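Local coordinates for protein D-mannose isomerase (Marinomonas mediterranea, PDB 5X32) that catalyses the reversible isomerization of D-mannose to D-fructose, and less efficiently that of D-lyxose to D-xylulose, at residues G292-G297 and L338-F343; T10-H15 and G383-V388; R50-S55 and Q83-R88; Q36-D41 and T56-N61; D158-S161 and T166-P169. All coordinates share one frame; numbering follows the deposited sequence.

How the contacts relate
Contact 2 joins the first helix of the chain, 9-23, to the last, 379-390, and all the other contacts fall inside the loop it closes. Contacts 3 and 4 come early, interleave along the sequence, share helix 52-69 and touch through Gln36, their centres 12 Å apart. Contact 5 follows as a surface element about 21 Å from contact 3, centre to centre; both reach the same antiparallel sheet. Contact 1 comes late, between the loop 292-297 and helix 331-347, whose Trp341 packs against Phe11, Leu12, His15 and Cys385 of contact 2. The contacts are thus spread through the helical barrel, with contacts 1 and 3 on opposite sides of the chain's centre.

Contact 1 of 5, residues G292-G297 and L338-F343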
# COMPACT_ATOMS: atom_id res chain seq x y z
N GLY A 292 22.84 4.20 -4.52
CA GLY A 292 21.90 3.33 -3.80
C GLY A 292 20.41 3.56 -4.04
O GLY A 292 20.02 4.60 -4.56
N GLY A 293 19.59 2.57 -3.67
CA GLY A 293 18.15 2.71 -3.69
C GLY A 293 17.53 2.46 -5.05
O GLY A 293 18.21 2.54 -6.07
N LEU A 294 16.23 2.20 -5.09
CA LEU A 294 15.54 2.01 -6.35
C LEU A 294 14.93 3.29 -6.88
O LEU A 294 14.26 4.05 -6.18
CB LEU A 294 14.43 0.97 -6.24
CG LEU A 294 14.85 -0.42 -5.78
CD1 LEU A 294 13.73 -1.01 -4.97
CD2 LEU A 294 15.23 -1.31 -6.98
N HIS A 295 15.23 3.53 -8.15
CA HIS A 295 14.60 4.59 -8.92
C HIS A 295 13.11 4.35 -9.06
O HIS A 295 12.62 3.24 -8.84
CB HIS A 295 15.28 4.68 -10.29
CG HIS A 295 16.71 5.08 -10.21
ND1 HIS A 295 17.69 4.55 -11.01
CD2 HIS A 295 17.34 5.99 -9.41
CE1 HIS A 295 18.85 5.09 -10.70
NE2 HIS A 295 18.67 5.97 -9.74
N TYR A 296 12.38 5.40 -9.40
CA TYR A 296 10.93 5.35 -9.40
C TYR A 296 10.34 4.67 -10.62
O TYR A 296 9.32 4.00 -10.52
CB TYR A 296 10.39 6.77 -9.29
CG TYR A 296 8.90 6.87 -9.05
CD1 TYR A 296 8.31 6.21 -7.98
CD2 TYR A 296 8.11 7.64 -9.87
CE1 TYR A 296 6.95 6.33 -7.74
CE2 TYR A 296 6.76 7.76 -9.65
CZ TYR A 296 6.18 7.11 -8.58
OH TYR A 296 4.82 7.24 -8.37
N GLY A 297 10.98 4.82 -11.77
CA GLY A 297 10.42 4.27 -12.98
C GLY A 297 11.41 4.17 -14.12
O GLY A 297 12.30 5.03 -14.27
N LEU A 338 19.23 -6.50 2.86
CA LEU A 338 20.19 -5.67 3.60
C LEU A 338 20.56 -4.41 2.83
O LEU A 338 20.75 -3.36 3.43
CB LEU A 338 21.45 -6.46 3.95
CG LEU A 338 21.18 -7.55 4.99
CD1 LEU A 338 22.45 -8.26 5.35
CD2 LEU A 338 20.45 -7.00 6.23
N THR A 339 20.70 -4.50 1.51
CA THR A 339 21.02 -3.30 0.74
C THR A 339 19.89 -2.27 0.81
O THR A 339 20.13 -1.07 0.94
CB THR A 339 21.35 -3.62 -0.74
OG1 THR A 339 20.26 -4.36 -1.31
CG2 THR A 339 22.61 -4.46 -0.81
N LEU A 340 18.66 -2.75 0.71
CA LEU A 340 17.51 -1.85 0.74
C LEU A 340 17.36 -1.19 2.11
O LEU A 340 17.13 0.02 2.20
CB LEU A 340 16.24 -2.62 0.36
CG LEU A 340 16.23 -2.99 -1.12
CD1 LEU A 340 15.26 -4.14 -1.39
CD2 LEU A 340 15.85 -1.76 -1.95
N TRP A 341 17.52 -1.97 3.17
CA TRP A 341 17.53 -1.39 4.50
C TRP A 341 18.71 -0.41 4.70
O TRP A 341 18.54 0.62 5.34
CB TRP A 341 17.56 -2.48 5.57
CG TRP A 341 16.20 -2.86 6.05
CD1 TRP A 341 15.55 -4.03 5.79
CD2 TRP A 341 15.30 -2.07 6.85
NE1 TRP A 341 14.30 -4.02 6.39
CE2 TRP A 341 14.13 -2.83 7.05
CE3 TRP A 341 15.38 -0.79 7.44
CZ2 TRP A 341 13.04 -2.36 7.80
CZ3 TRP A 341 14.28 -0.32 8.18
CH2 TRP A 341 13.13 -1.11 8.35
N GLU A 342 19.89 -0.73 4.19
CA GLU A 342 21.03 0.16 4.36
C GLU A 342 20.74 1.50 3.70
O GLU A 342 20.86 2.55 4.35
CB GLU A 342 22.31 -0.46 3.81
CG GLU A 342 22.90 -1.49 4.76
CD GLU A 342 23.95 -2.39 4.13
OE1 GLU A 342 24.41 -2.10 2.99
OE2 GLU A 342 24.31 -3.40 4.77
N PHE A 343 20.32 1.47 2.45
CA PHE A 343 19.97 2.71 1.77
C PHE A 343 18.92 3.49 2.57
O PHE A 343 19.03 4.70 2.75
CB PHE A 343 19.43 2.44 0.36
CG PHE A 343 18.83 3.66 -0.28
CD1 PHE A 343 19.63 4.62 -0.88
CD2 PHE A 343 17.46 3.88 -0.24
CE1 PHE A 343 19.07 5.75 -1.46
CE2 PHE A 343 16.91 5.00 -0.82
CZ PHE A 343 17.72 5.94 -1.43
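Leu294 N is held by Gln314 OE1 of helix 311-328, and from there the leucine side chain goes to Leu340 of helix 331-347. The two meet by their methyls, CD1 of Leu294 3.8 Å from CD2 of Leu340. Beside them, Phe343 of the same helix reaches over to the glycines of 292-297. With CG anti to the backbone N (chi1 169°), the ring is carried clear of the helix and lays one face against Gly293. Gly293 CA sits 3.5 Å from the centroid of the Phe343 ring, only 8° off the normal: a CH-pi contact almost over the centre. The Gly292 carbonyl carbon comes in obliquely, 3.4 Å from Phe343 CD1. A CB on Gly293 would run into the ring, and the positive phi of both glycines favours the residue too. Replacing Phe343 by an alanine would probably leave Gly293 without the flat surface it rests on and open a gap between loop and helix. Packing of this kind, with the loop between helix 271-286 and strand 297-298 laid on a neighbouring helix, belongs to the (alpha/alpha)6 barrel of the N-acylglucosamine 2-epimerase family.

Contact 2 of 5, residues T10-H15 and G383-V388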
# COMPACT_ATOMS: atom_id res chain seq x y z
N THR A 10 13.69 -7.26 17.39
CA THR A 10 13.92 -6.06 18.17
C THR A 10 14.03 -4.83 17.30
O THR A 10 13.37 -3.81 17.59
CB THR A 10 15.20 -6.18 19.01
OG1 THR A 10 15.01 -7.19 20.00
CG2 THR A 10 15.47 -4.90 19.72
N PHE A 11 14.82 -4.92 16.22
CA PHE A 11 14.98 -3.74 15.37
C PHE A 11 13.67 -3.31 14.74
O PHE A 11 13.29 -2.13 14.81
CB PHE A 11 15.98 -3.94 14.26
CG PHE A 11 15.93 -2.84 13.26
CD1 PHE A 11 16.43 -1.59 13.58
CD2 PHE A 11 15.34 -3.02 12.03
CE1 PHE A 11 16.38 -0.55 12.69
CE2 PHE A 11 15.28 -1.98 11.13
CZ PHE A 11 15.80 -0.74 11.46
N LEU A 12 12.99 -4.27 14.10
CA LEU A 12 11.76 -3.98 13.37
C LEU A 12 10.70 -3.36 14.29
O LEU A 12 10.05 -2.37 13.91
CB LEU A 12 11.23 -5.25 12.71
CG LEU A 12 12.12 -5.70 11.54
CD1 LEU A 12 11.80 -7.13 11.11
CD2 LEU A 12 12.03 -4.74 10.35
N GLU A 13 10.57 -3.91 15.49
CA GLU A 13 9.62 -3.39 16.47
C GLU A 13 10.01 -1.99 16.94
O GLU A 13 9.14 -1.14 17.17
CB GLU A 13 9.53 -4.34 17.65
CG GLU A 13 8.53 -5.45 17.42
CD GLU A 13 8.62 -6.54 18.46
OE1 GLU A 13 9.43 -6.39 19.40
OE2 GLU A 13 7.85 -7.53 18.35
N ALA A 14 11.32 -1.77 17.08
CA ALA A 14 11.85 -0.48 17.52
C ALA A 14 11.54 0.60 16.49
O ALA A 14 11.08 1.71 16.84
CB ALA A 14 13.32 -0.58 17.74
N HIS A 15 11.80 0.27 15.23
CA HIS A 15 11.57 1.18 14.12
C HIS A 15 10.09 1.52 13.94
O HIS A 15 9.72 2.68 13.70
CB HIS A 15 12.11 0.59 12.83
CG HIS A 15 11.71 1.36 11.61
ND1 HIS A 15 12.30 2.55 11.26
CD2 HIS A 15 10.74 1.13 10.70
CE1 HIS A 15 11.73 3.01 10.16
NE2 HIS A 15 10.78 2.17 9.80
N GLY A 383 3.73 -1.48 7.39
CA GLY A 383 3.23 -2.72 6.83
C GLY A 383 4.35 -3.67 6.42
O GLY A 383 4.32 -4.87 6.76
N ALA A 384 5.37 -3.14 5.74
CA ALA A 384 6.49 -3.98 5.30
C ALA A 384 7.19 -4.60 6.50
O ALA A 384 7.45 -5.83 6.51
CB ALA A 384 7.50 -3.17 4.46
N CYS A 385 7.43 -3.78 7.52
CA CYS A 385 8.04 -4.29 8.74
C CYS A 385 7.17 -5.39 9.37
O CYS A 385 7.70 -6.43 9.76
CB CYS A 385 8.28 -3.18 9.73
SG CYS A 385 9.51 -1.95 9.25
N TYR A 386 5.86 -5.16 9.44
CA TYR A 386 4.90 -6.11 10.05
C TYR A 386 4.93 -7.46 9.36
O TYR A 386 4.88 -8.52 10.02
CB TYR A 386 3.48 -5.55 10.01
CG TYR A 386 3.16 -4.50 11.07
CD1 TYR A 386 3.57 -4.65 12.39
CD2 TYR A 386 2.48 -3.34 10.72
CE1 TYR A 386 3.27 -3.67 13.35
CE2 TYR A 386 2.20 -2.37 11.65
CZ TYR A 386 2.59 -2.54 12.96
OH TYR A 386 2.29 -1.56 13.85
N GLU A 387 5.01 -7.44 8.03
CA GLU A 387 4.99 -8.71 7.33
C GLU A 387 6.32 -9.43 7.45
O GLU A 387 6.33 -10.66 7.55
CB GLU A 387 4.60 -8.55 5.87
CG GLU A 387 4.17 -9.90 5.33
CD GLU A 387 2.70 -9.94 5.05
OE1 GLU A 387 2.02 -8.91 5.28
OE2 GLU A 387 2.20 -11.03 4.71
N VAL A 388 7.44 -8.70 7.51
CA VAL A 388 8.68 -9.42 7.79
C VAL A 388 8.56 -10.03 9.19
O VAL A 388 8.97 -11.18 9.41
CB VAL A 388 9.90 -8.51 7.72
CG1 VAL A 388 11.14 -9.28 8.15
CG2 VAL A 388 10.05 -7.98 6.30
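Leu12 points its CB at the segment 383-388, and its isobutyl group divides between two residues there. CB leads to CG, which chi1 of -70° sets anti to the carbonyl carbon, and the fork then opens across the other helix. CD1 goes to Val388, 3.7 Å from its CG1, the two side chains crossing at about a right angle. CD2 takes the other branch, to Cys385, 3.9 Å from SG and 4.1 Å from CB. That sulfur has a second neighbour one turn further along the first helix: His15 CD2, 3.6 Å from Cys385 SG, with the sulfur approaching the imidazole obliquely. An alanine in place of Leu12 removes a methyl contact from both Val388 CG1 and the sulfur of Cys385, and would probably open a gap between the helices. The helix segments run nearly antiparallel, at 153°, with their axes 9.8 Å apart at the closest. Trp341 of helix 331-347 closes one flank, touching Leu12, His15 and Cys385 together. Methyls, a sulfur and an imidazole carbon carry the closest approaches, and all four touching residues are buried. The contact therefore joins the N-terminal and C-terminal helices by shape and burial, with no directed polar bond between these two segments.

Contact 3 of 5, residues R50-S55 and Q83-R88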
# COMPACT_ATOMS: atom_id res chain seq x y z
N ARG A 50 -8.58 16.65 3.90
CA ARG A 50 -8.49 15.24 4.19
C ARG A 50 -8.86 14.36 3.03
O ARG A 50 -9.75 14.67 2.22
CB ARG A 50 -9.32 14.89 5.42
CG ARG A 50 -8.60 15.36 6.65
CD ARG A 50 -9.46 15.57 7.83
NE ARG A 50 -8.91 16.63 8.67
CZ ARG A 50 -8.97 16.63 9.99
NH1 ARG A 50 -9.54 15.61 10.62
NH2 ARG A 50 -8.45 17.63 10.67
N HIS A 51 -8.14 13.26 2.96
CA HIS A 51 -8.23 12.33 1.85
C HIS A 51 -8.58 10.95 2.36
O HIS A 51 -8.06 10.50 3.38
CB HIS A 51 -6.91 12.29 1.08
CG HIS A 51 -7.00 11.64 -0.26
ND1 HIS A 51 -7.28 10.30 -0.41
CD2 HIS A 51 -6.84 12.14 -1.50
CE1 HIS A 51 -7.32 10.01 -1.70
NE2 HIS A 51 -7.05 11.11 -2.38
N LEU A 52 -9.45 10.28 1.61
CA LEU A 52 -9.92 8.97 2.00
C LEU A 52 -8.74 8.01 2.24
O LEU A 52 -8.77 7.23 3.21
CB LEU A 52 -10.84 8.41 0.92
CG LEU A 52 -11.46 7.05 1.19
CD1 LEU A 52 -12.38 7.14 2.43
CD2 LEU A 52 -12.18 6.58 -0.05
N VAL A 53 -7.70 8.10 1.41
CA VAL A 53 -6.56 7.18 1.52
C VAL A 53 -5.81 7.37 2.85
O VAL A 53 -5.44 6.38 3.48
CB VAL A 53 -5.59 7.33 0.30
CG1 VAL A 53 -4.33 6.47 0.45
CG2 VAL A 53 -6.30 6.96 -0.98
N SER A 54 -5.65 8.60 3.34
CA SER A 54 -5.02 8.74 4.66
C SER A 54 -6.01 8.40 5.78
O SER A 54 -5.61 7.86 6.82
CB SER A 54 -4.47 10.15 4.88
OG SER A 54 -3.32 10.41 4.08
N SER A 55 -7.29 8.66 5.55
CA SER A 55 -8.30 8.35 6.56
C SER A 55 -8.35 6.86 6.83
O SER A 55 -8.44 6.44 7.98
CB SER A 55 -9.70 8.85 6.14
OG SER A 55 -9.83 10.25 6.33
N GLN A 83 -14.84 5.95 13.13
CA GLN A 83 -15.97 6.86 13.29
C GLN A 83 -15.90 7.93 12.21
O GLN A 83 -16.90 8.19 11.53
CB GLN A 83 -15.97 7.48 14.69
CG GLN A 83 -16.45 6.53 15.76
CD GLN A 83 -16.22 7.07 17.16
OE1 GLN A 83 -15.90 8.24 17.34
NE2 GLN A 83 -16.38 6.20 18.16
N TYR A 84 -14.73 8.53 12.04
CA TYR A 84 -14.60 9.56 11.00
C TYR A 84 -14.88 8.99 9.62
O TYR A 84 -15.43 9.67 8.74
CB TYR A 84 -13.21 10.15 11.00
CG TYR A 84 -13.06 11.36 10.13
CD1 TYR A 84 -13.53 12.60 10.55
CD2 TYR A 84 -12.48 11.27 8.87
CE1 TYR A 84 -13.38 13.72 9.75
CE2 TYR A 84 -12.34 12.38 8.06
CZ TYR A 84 -12.79 13.60 8.51
OH TYR A 84 -12.65 14.70 7.70
N LEU A 85 -14.47 7.75 9.41
CA LEU A 85 -14.64 7.13 8.12
C LEU A 85 -16.13 7.06 7.81
O LEU A 85 -16.57 7.49 6.75
CB LEU A 85 -14.00 5.74 8.08
CG LEU A 85 -14.16 4.96 6.77
CD1 LEU A 85 -13.60 5.74 5.59
CD2 LEU A 85 -13.49 3.60 6.88
N ARG A 86 -16.89 6.58 8.78
CA ARG A 86 -18.29 6.25 8.53
C ARG A 86 -19.24 7.45 8.60
O ARG A 86 -20.27 7.47 7.93
CB ARG A 86 -18.75 5.19 9.51
CG ARG A 86 -17.85 3.99 9.54
CD ARG A 86 -18.64 2.79 9.92
NE ARG A 86 -19.56 2.46 8.85
CZ ARG A 86 -20.78 2.01 9.03
NH1 ARG A 86 -21.24 1.83 10.27
NH2 ARG A 86 -21.55 1.74 7.98
N GLN A 87 -18.90 8.45 9.39
CA GLN A 87 -19.83 9.57 9.57
C GLN A 87 -19.53 10.75 8.66
O GLN A 87 -20.44 11.54 8.34
CB GLN A 87 -19.83 10.01 11.03
CG GLN A 87 -20.04 8.82 11.95
CD GLN A 87 -19.92 9.17 13.41
OE1 GLN A 87 -19.63 10.31 13.78
NE2 GLN A 87 -20.13 8.17 14.27
N ARG A 88 -18.28 10.88 8.24
CA ARG A 88 -17.88 12.01 7.42
C ARG A 88 -17.63 11.58 5.98
O ARG A 88 -18.05 12.26 5.05
CB ARG A 88 -16.65 12.70 8.01
CG ARG A 88 -16.21 13.90 7.23
CD ARG A 88 -17.37 14.81 6.95
NE ARG A 88 -16.98 16.02 6.25
CZ ARG A 88 -17.14 16.17 4.94
NH1 ARG A 88 -17.68 15.17 4.24
NH2 ARG A 88 -16.79 17.30 4.34
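Tyr84 reaches from helix 72-89 into the bend where strand 49-51 turns into helix 52-69, and its ring makes the denser half of the contact. A chi1 of -170° swings the phenol away from its own backbone N and toward Arg50; the hydroxyl OH ends 3.3 Å from Arg50 CD, and the two side chains cross at about a right angle. Ser55 OG comes up at the ring edge, 3.7 Å from Tyr84 CE2, while Arg88 CB covers one face. It is the aliphatic part of Arg50 that Tyr84 meets. The charged end goes on to a salt bridge with Asp29 and a hydrogen bond to Pro47 O.

The other half is slighter. Against the several contacts of Tyr84, itself partly exposed, Leu52 and Leu85 meet through a single methyl pair, CD1 to CD1, at 3.7 Å. The bend itself is fixed by an N-cap, with Val53 N donating in the ring plane to His51 ND1 at 2.9 Å and an angle of 165°.

Around this, the backbone of Arg50 pairs with Leu100 in strand 99-101, and the Tyr84 side chain touches Leu100 as well. Helix 112-127 packs on the leucines through Val118 and Tyr122, so that two consecutive helices, a sheet edge and a third helix come together here.

Contact 4 of 5, residues Q36-D41 and T56-N61; sequences QFFKDD and TRFIFN. With PO4 (phosphate ion), chain C.
Helix 52-69 of the helical barrel receives the loop that leads from helix 9-23 to strand 49-51, and the meeting point is Phe38 against Phe58. The two rings approach from opposite directions. Phe38 CE2 lies near the plane of the Phe58 ring, at its edge, 3.7 Å from Phe58 CZ; seen from Phe38 the approach is oblique. Gln36 adds its aliphatic CG, 4.3 Å from Phe58 CE2 and again at the ring edge. Its amide is used otherwise, OE1 probably accepting from His51 N and NE2 probably bonding to Ser55 OG. Tyr23 meets Phe38 edge-to-face and Phe34 lies by Phe58, so the pair belongs to a larger aromatic cluster.

One residue earlier the helix turns a different side. Arg57 stretches out with its chain extended, and its NH2 gives a weak hydrogen bond, 3.4 Å and 138°, to O4 of a phosphate ion, this oxygen lying at the guanidinium edge and in its plane. Tyr113 and His178 also bind the ion, which probably came from the crystallisation liquor. Arg57 touches His380 too, a probable proton donor/acceptor. Phe58 thus meets the loop through apolar contacts, while the weak bond from Arg57 to the phosphate is consistent with a positive group that accepts an anion there.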
# COMPACT_ATOMS: atom_id res chain seq x y z
N GLN A 36 -3.66 15.07 8.27
CA GLN A 36 -3.10 14.25 7.21
C GLN A 36 -1.93 14.91 6.46
O GLN A 36 -1.45 14.39 5.44
CB GLN A 36 -4.22 13.86 6.24
CG GLN A 36 -5.29 12.96 6.89
CD GLN A 36 -6.43 12.59 5.94
OE1 GLN A 36 -6.47 13.01 4.79
NE2 GLN A 36 -7.32 11.74 6.42
N PHE A 37 -1.42 16.00 7.01
CA PHE A 37 -0.36 16.74 6.34
C PHE A 37 0.71 17.14 7.34
O PHE A 37 0.55 18.09 8.11
CB PHE A 37 -0.91 17.98 5.63
CG PHE A 37 -1.72 17.68 4.39
CD1 PHE A 37 -3.05 17.30 4.48
CD2 PHE A 37 -1.15 17.84 3.12
CE1 PHE A 37 -3.80 17.05 3.33
CE2 PHE A 37 -1.89 17.59 1.97
CZ PHE A 37 -3.21 17.21 2.07
N PHE A 38 1.84 16.45 7.29
CA PHE A 38 2.85 16.62 8.31
C PHE A 38 4.17 17.08 7.73
O PHE A 38 4.64 16.59 6.70
CB PHE A 38 3.05 15.31 9.07
CG PHE A 38 1.78 14.78 9.67
CD1 PHE A 38 1.36 15.19 10.92
CD2 PHE A 38 1.00 13.88 8.97
CE1 PHE A 38 0.20 14.71 11.47
CE2 PHE A 38 -0.18 13.39 9.52
CZ PHE A 38 -0.57 13.81 10.77
N LYS A 39 4.77 18.02 8.45
CA LYS A 39 6.09 18.52 8.15
C LYS A 39 7.11 17.52 8.67
O LYS A 39 6.76 16.64 9.46
CB LYS A 39 6.25 19.89 8.81
CG LYS A 39 6.73 20.99 7.90
CD LYS A 39 5.67 21.45 6.93
CE LYS A 39 6.35 22.13 5.76
NZ LYS A 39 5.40 22.88 4.92
N ASP A 40 8.36 17.63 8.25
CA ASP A 40 9.40 16.75 8.79
C ASP A 40 9.42 16.72 10.32
O ASP A 40 9.61 15.66 10.92
CB ASP A 40 10.80 17.13 8.28
CG ASP A 40 11.02 16.78 6.79
OD1 ASP A 40 10.32 15.89 6.25
OD2 ASP A 40 11.94 17.38 6.18
N ASP A 41 9.24 17.89 10.93
CA ASP A 41 9.38 18.06 12.39
C ASP A 41 8.16 17.55 13.18
O ASP A 41 8.20 17.43 14.40
CB ASP A 41 9.62 19.54 12.69
CG ASP A 41 8.39 20.44 12.34
OD1 ASP A 41 7.28 19.90 12.15
OD2 ASP A 41 8.54 21.68 12.22
N THR A 56 -8.24 6.05 5.77
CA THR A 56 -8.22 4.60 5.94
C THR A 56 -6.85 4.11 6.39
O THR A 56 -6.73 3.25 7.27
CB THR A 56 -8.66 3.86 4.63
OG1 THR A 56 -7.80 4.24 3.55
CG2 THR A 56 -10.08 4.21 4.23
N ARG A 57 -5.79 4.67 5.81
CA ARG A 57 -4.47 4.14 6.10
C ARG A 57 -4.12 4.36 7.56
O ARG A 57 -3.46 3.50 8.16
CB ARG A 57 -3.41 4.77 5.20
CG ARG A 57 -3.37 4.13 3.84
CD ARG A 57 -2.26 4.70 2.99
NE ARG A 57 -2.38 4.23 1.61
CZ ARG A 57 -1.43 4.38 0.70
NH1 ARG A 57 -0.29 4.96 1.04
NH2 ARG A 57 -1.61 3.93 -0.54
N PHE A 58 -4.60 5.46 8.16
CA PHE A 58 -4.32 5.70 9.58
C PHE A 58 -5.04 4.66 10.44
O PHE A 58 -4.53 4.22 11.48
CB PHE A 58 -4.75 7.11 10.00
CG PHE A 58 -3.65 8.13 9.86
CD1 PHE A 58 -2.48 8.01 10.58
CD2 PHE A 58 -3.79 9.21 9.00
CE1 PHE A 58 -1.47 8.94 10.47
CE2 PHE A 58 -2.79 10.15 8.89
CZ PHE A 58 -1.63 10.01 9.62
N ILE A 59 -6.20 4.22 9.95
CA ILE A 59 -6.92 3.16 10.62
C ILE A 59 -6.06 1.92 10.61
O ILE A 59 -5.86 1.29 11.65
CB ILE A 59 -8.28 2.89 9.96
CG1 ILE A 59 -9.25 4.02 10.35
CG2 ILE A 59 -8.84 1.54 10.41
CD1 ILE A 59 -10.53 4.03 9.57
N PHE A 60 -5.50 1.60 9.45
CA PHE A 60 -4.54 0.51 9.38
C PHE A 60 -3.38 0.67 10.39
O PHE A 60 -3.04 -0.28 11.11
CB PHE A 60 -3.96 0.40 7.96
CG PHE A 60 -2.90 -0.64 7.82
CD1 PHE A 60 -1.58 -0.34 8.08
CD2 PHE A 60 -3.23 -1.94 7.48
CE1 PHE A 60 -0.60 -1.31 7.97
CE2 PHE A 60 -2.26 -2.91 7.37
CZ PHE A 60 -0.95 -2.60 7.61
N ASN A 61 -2.81 1.87 10.45
CA ASN A 61 -1.73 2.16 11.39
C ASN A 61 -2.08 1.75 12.80
O ASN A 61 -1.45 0.87 13.40
CB ASN A 61 -1.40 3.65 11.43
CG ASN A 61 -0.55 4.12 10.28
OD1 ASN A 61 -0.51 3.49 9.21
ND2 ASN A 61 0.13 5.25 10.48
P PO4 C . 0.54 2.68 -4.65
O1 PO4 C . -0.32 2.40 -5.87
O2 PO4 C . 1.65 3.64 -5.04
O3 PO4 C . 1.18 1.43 -4.07
O4 PO4 C . -0.38 3.27 -3.61

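Contact 5 of 5, residues D158-S161 and T166-P169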
# COMPACT_ATOMS: atom_id res chain seq x y z
N ASP A 158 -11.64 1.56 -12.82
CA ASP A 158 -10.96 2.44 -11.90
C ASP A 158 -11.89 3.41 -11.18
O ASP A 158 -11.92 3.44 -9.95
CB ASP A 158 -9.87 3.22 -12.63
CG ASP A 158 -9.09 4.14 -11.71
OD1 ASP A 158 -8.95 3.80 -10.51
OD2 ASP A 158 -8.60 5.19 -12.18
N GLU A 159 -12.65 4.19 -11.93
CA GLU A 159 -13.48 5.19 -11.29
C GLU A 159 -14.82 5.44 -11.99
O GLU A 159 -14.93 5.38 -13.22
CB GLU A 159 -12.70 6.50 -11.13
CG GLU A 159 -12.34 7.18 -12.42
CD GLU A 159 -12.09 8.66 -12.21
OE1 GLU A 159 -13.06 9.45 -12.26
OE2 GLU A 159 -10.92 9.02 -11.99
N ILE A 160 -15.83 5.69 -11.16
CA ILE A 160 -17.13 6.18 -11.59
C ILE A 160 -17.43 7.54 -10.93
O ILE A 160 -17.01 7.80 -9.80
CB ILE A 160 -18.23 5.17 -11.20
CG1 ILE A 160 -17.82 3.75 -11.59
CG2 ILE A 160 -19.57 5.56 -11.80
CD1 ILE A 160 -18.44 2.67 -10.74
N SER A 161 -18.20 8.40 -11.60
CA SER A 161 -18.49 9.72 -11.05
C SER A 161 -19.37 9.60 -9.80
O SER A 161 -19.81 8.51 -9.45
CB SER A 161 -19.17 10.59 -12.10
OG SER A 161 -20.40 10.01 -12.49
N THR A 166 -21.42 8.23 -14.89
CA THR A 166 -20.36 8.32 -15.90
C THR A 166 -19.16 7.44 -15.55
O THR A 166 -18.42 7.75 -14.62
CB THR A 166 -19.87 9.77 -16.06
OG1 THR A 166 -20.98 10.62 -16.41
CG2 THR A 166 -18.80 9.86 -17.14
N VAL A 167 -18.96 6.37 -16.30
CA VAL A 167 -17.83 5.49 -16.03
C VAL A 167 -16.60 5.97 -16.81
O VAL A 167 -16.67 6.31 -17.98
CB VAL A 167 -18.14 4.02 -16.39
CG1 VAL A 167 -16.87 3.18 -16.34
CG2 VAL A 167 -19.20 3.45 -15.44
N SER A 168 -15.47 6.01 -16.12
CA SER A 168 -14.23 6.40 -16.76
C SER A 168 -13.77 5.31 -17.72
O SER A 168 -13.86 4.13 -17.41
CB SER A 168 -13.16 6.68 -15.72
OG SER A 168 -12.10 7.43 -16.28
N PRO A 169 -13.28 5.72 -18.90
CA PRO A 169 -12.71 4.78 -19.87
C PRO A 169 -11.43 4.17 -19.33
O PRO A 169 -10.95 3.18 -19.88
CB PRO A 169 -12.40 5.65 -21.10
CG PRO A 169 -12.96 7.02 -20.81
CD PRO A 169 -13.18 7.13 -19.35
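Ser168 N donates to Glu159 O at 3.0 Å and 164°, a nearly straight bond that closes one end of a hairpin-like return with one antiparallel bridge. At the other end Ser161 N reaches Thr166 O at 3.1 Å and 152°, with the donor tilted away from the carbonyl plane. The two bonds flank Ile160 and Val167, a non-hydrogen-bonded pair whose CA atoms stand 4.5 Å apart and which forms the single bridge. Thr166 N also points at Ser161 OG, but the position of that hydroxyl is less sure, and the bond is doubtful.

Strand 155-160 has its other edge against strand 104-111, where Ile160 pairs with Asn110 through the backbone. Ser161 O also accepts from Asn110 ND2. The returning residues 166-169 therefore add a brief partner to this sheet at the protein surface.

Side-chain packing adds to the bonds. Glu159 holds CG between its backbone N and carbonyl carbon (chi1 66°), which places this methylene 3.4 Å from Ser168 CB, with the rest of the chain extended beyond it. Ile160 and Val167 lie side by side, pointing the same way, and touch where Ile160 CG1 comes 4.1 Å from Val167 CG2.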